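MIF (Toxoplasma gondii, PDB 4DH4) is a parasite homologue of macrophage migration inhibitory factor, a small alpha/beta protein of the MIF family that assembles as a trimer. Local coordinates at residues 29-34 with 62-67. Numbering follows the deposited sequence. Where two conformers were deposited one is given.
Sequences DALGKP and VASIGG
Leu-31 and Lys-33 reach across to Ser-64, Ile-65 and Gly-67 where a helix of the MIF alpha/beta fold ends against the sheet it packs on, and the contact illustrates how the close of a helix can aim two side chains, one on each side of a glycine, at a neighbouring strand. Helix 13-31 stops in a Schellman motif whose C-prime residue is Gly-32, with positive phi; Lys-33 N bonds back to Ala-28 O, while the bond from Gly-32 N to Asp-29 O is weak at 3.4 Å. The chain then turns off the helix with both Leu-31 and Lys-33 directed at segment 62-67.

The van der Waals contact is made largely by Leu-31, whose two methyls meet different partners. Leu-31 CD1 lies 3.6 Å from Ser-64 OG and also meets Ser-64 CB, while Leu-31 CD2 rests 3.5 Å from Gly-67 O. Gly-67, with positive phi, brings its backbone carbonyl up to that methyl. The aliphatic chain of Lys-33 passes Ser-64 as well, Lys-33 CE standing 3.7 Å from Ser-64 OG. Thr-72 and Ile-76 of helix 70-88 also touch Leu-31, and Pro-1 touches both Leu-31 and Lys-33.

Hydrogen bonds complete the junction. A bend at chi4 delivers the ammonium group of Lys-33 to the strand backbone, where Lys-33 NZ lies 3.0 Å from Ile-65 O. That bond lies in the carbonyl plane on a lone pair, with a C=O...N angle of 138°. Ser-64, its OG anti to the backbone N (chi1 -176°), serves its own segment: the hydroxyl donates to the carbonyl of Gly-66, tying residue 64 to residue 66, with Ser-64 OG 2.9 Å from Gly-66 O and a nearly linear approach of 162° at that oxygen.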
loop_
_atom_site.group_PDB
_atom_site.type_symbol
_atom_site.label_atom_id
_atom_site.label_comp_id
_atom_site.label_asym_id
_atom_site.label_seq_id
_atom_site.Cartn_x
_atom_site.Cartn_y
_atom_site.Cartn_z
ATOM N N ASP A 29 1.845 19.357 10.993
ATOM C CA ASP A 29 2.560 19.952 12.131
ATOM C C ASP A 29 3.965 19.371 12.308
ATOM O O ASP A 29 4.938 20.122 12.410
ATOM C CB ASP A 29 1.767 19.788 13.436
ATOM C CG ASP A 29 0.489 20.622 13.474
ATOM O OD1 ASP A 29 -0.307 20.419 14.418
ATOM O OD2 ASP A 29 0.271 21.474 12.581
ATOM N N ALA A 30 4.065 18.040 12.339
ATOM C CA ALA A 30 5.357 17.355 12.586
ATOM C C ALA A 30 6.398 17.600 11.491
ATOM O O ALA A 30 7.594 17.760 11.775
ATOM C CB ALA A 30 5.144 15.878 12.770
ATOM N N LEU A 31 5.935 17.634 10.247
ATOM C CA LEU A 31 6.823 17.795 9.100
ATOM C C LEU A 31 7.051 19.261 8.725
ATOM O O LEU A 31 7.918 19.566 7.902
ATOM C CB LEU A 31 6.290 16.996 7.897
ATOM C CG LEU A 31 6.171 15.474 8.077
ATOM C CD1 LEU A 31 5.416 14.831 6.913
ATOM C CD2 LEU A 31 7.532 14.825 8.239
ATOM N N GLY A 32 6.282 20.164 9.330
ATOM C CA GLY A 32 6.359 21.584 8.987
ATOM C C GLY A 32 6.044 21.828 7.520
ATOM O O GLY A 32 6.741 22.587 6.850
ATOM N N LYS A 33 5.000 21.165 7.024
ATOM C CA LYS A 33 4.559 21.321 5.634
ATOM C C LYS A 33 3.122 21.841 5.597
ATOM O O LYS A 33 2.347 21.585 6.523
ATOM C CB LYS A 33 4.674 19.995 4.863
ATOM C CG LYS A 33 6.100 19.448 4.769
ATOM C CD LYS A 33 6.280 18.566 3.550
ATOM C CE LYS A 33 7.750 18.232 3.326
ATOM N NZ LYS A 33 8.036 18.086 1.880
ATOM N N PRO A 34 2.757 22.568 4.522
ATOM C CA PRO A 34 1.408 23.136 4.477
ATOM C C PRO A 34 0.360 22.037 4.362
ATOM O O PRO A 34 0.581 21.032 3.675
ATOM C CB PRO A 34 1.419 23.998 3.201
ATOM C CG PRO A 34 2.851 24.116 2.795
ATOM C CD PRO A 34 3.540 22.898 3.317
ATOM N N VAL A 62 3.179 6.194 6.170
ATOM C CA VAL A 62 3.398 7.627 5.954
ATOM C C VAL A 62 4.652 7.921 5.126
ATOM O O VAL A 62 5.727 7.382 5.388
ATOM C CB VAL A 62 3.296 8.489 7.276
ATOM C CG1 VAL A 62 3.420 7.633 8.521
ATOM C CG2 VAL A 62 4.269 9.678 7.281
ATOM N N ALA A 63 4.476 8.768 4.116
ATOM C CA ALA A 63 5.531 9.115 3.148
ATOM C C ALA A 63 5.666 10.624 3.046
ATOM O O ALA A 63 4.679 11.351 3.141
ATOM C CB ALA A 63 5.201 8.541 1.768
ATOM N N SER A 64 6.892 11.093 2.842
ATOM C CA SER A 64 7.137 12.514 2.691
ATOM C C SER A 64 8.387 12.720 1.854
ATOM O O SER A 64 9.268 11.854 1.813
ATOM C CB SER A 64 7.317 13.177 4.065
ATOM O OG SER A 64 7.462 14.585 3.922
ATOM N N ILE A 65 8.458 13.871 1.194
ATOM C CA ILE A 65 9.684 14.292 0.519
ATOM C C ILE A 65 10.534 14.973 1.578
ATOM O O ILE A 65 10.309 16.136 1.922
ATOM C CB ILE A 65 9.411 15.250 -0.656
ATOM C CG1 ILE A 65 8.443 14.607 -1.655
ATOM C CG2 ILE A 65 10.737 15.648 -1.346
ATOM C CD1 ILE A 65 7.770 15.614 -2.595
ATOM N N GLY A 66 11.491 14.226 2.116
ATOM C CA GLY A 66 12.275 14.700 3.257
ATOM C C GLY A 66 11.458 14.707 4.538
ATOM O O GLY A 66 10.250 14.463 4.520
ATOM N N GLY A 67 12.123 14.995 5.655
ATOM C CA GLY A 67 11.445 15.167 6.936
ATOM C C GLY A 67 11.314 13.861 7.688
ATOM O O GLY A 67 10.834 13.841 8.810
#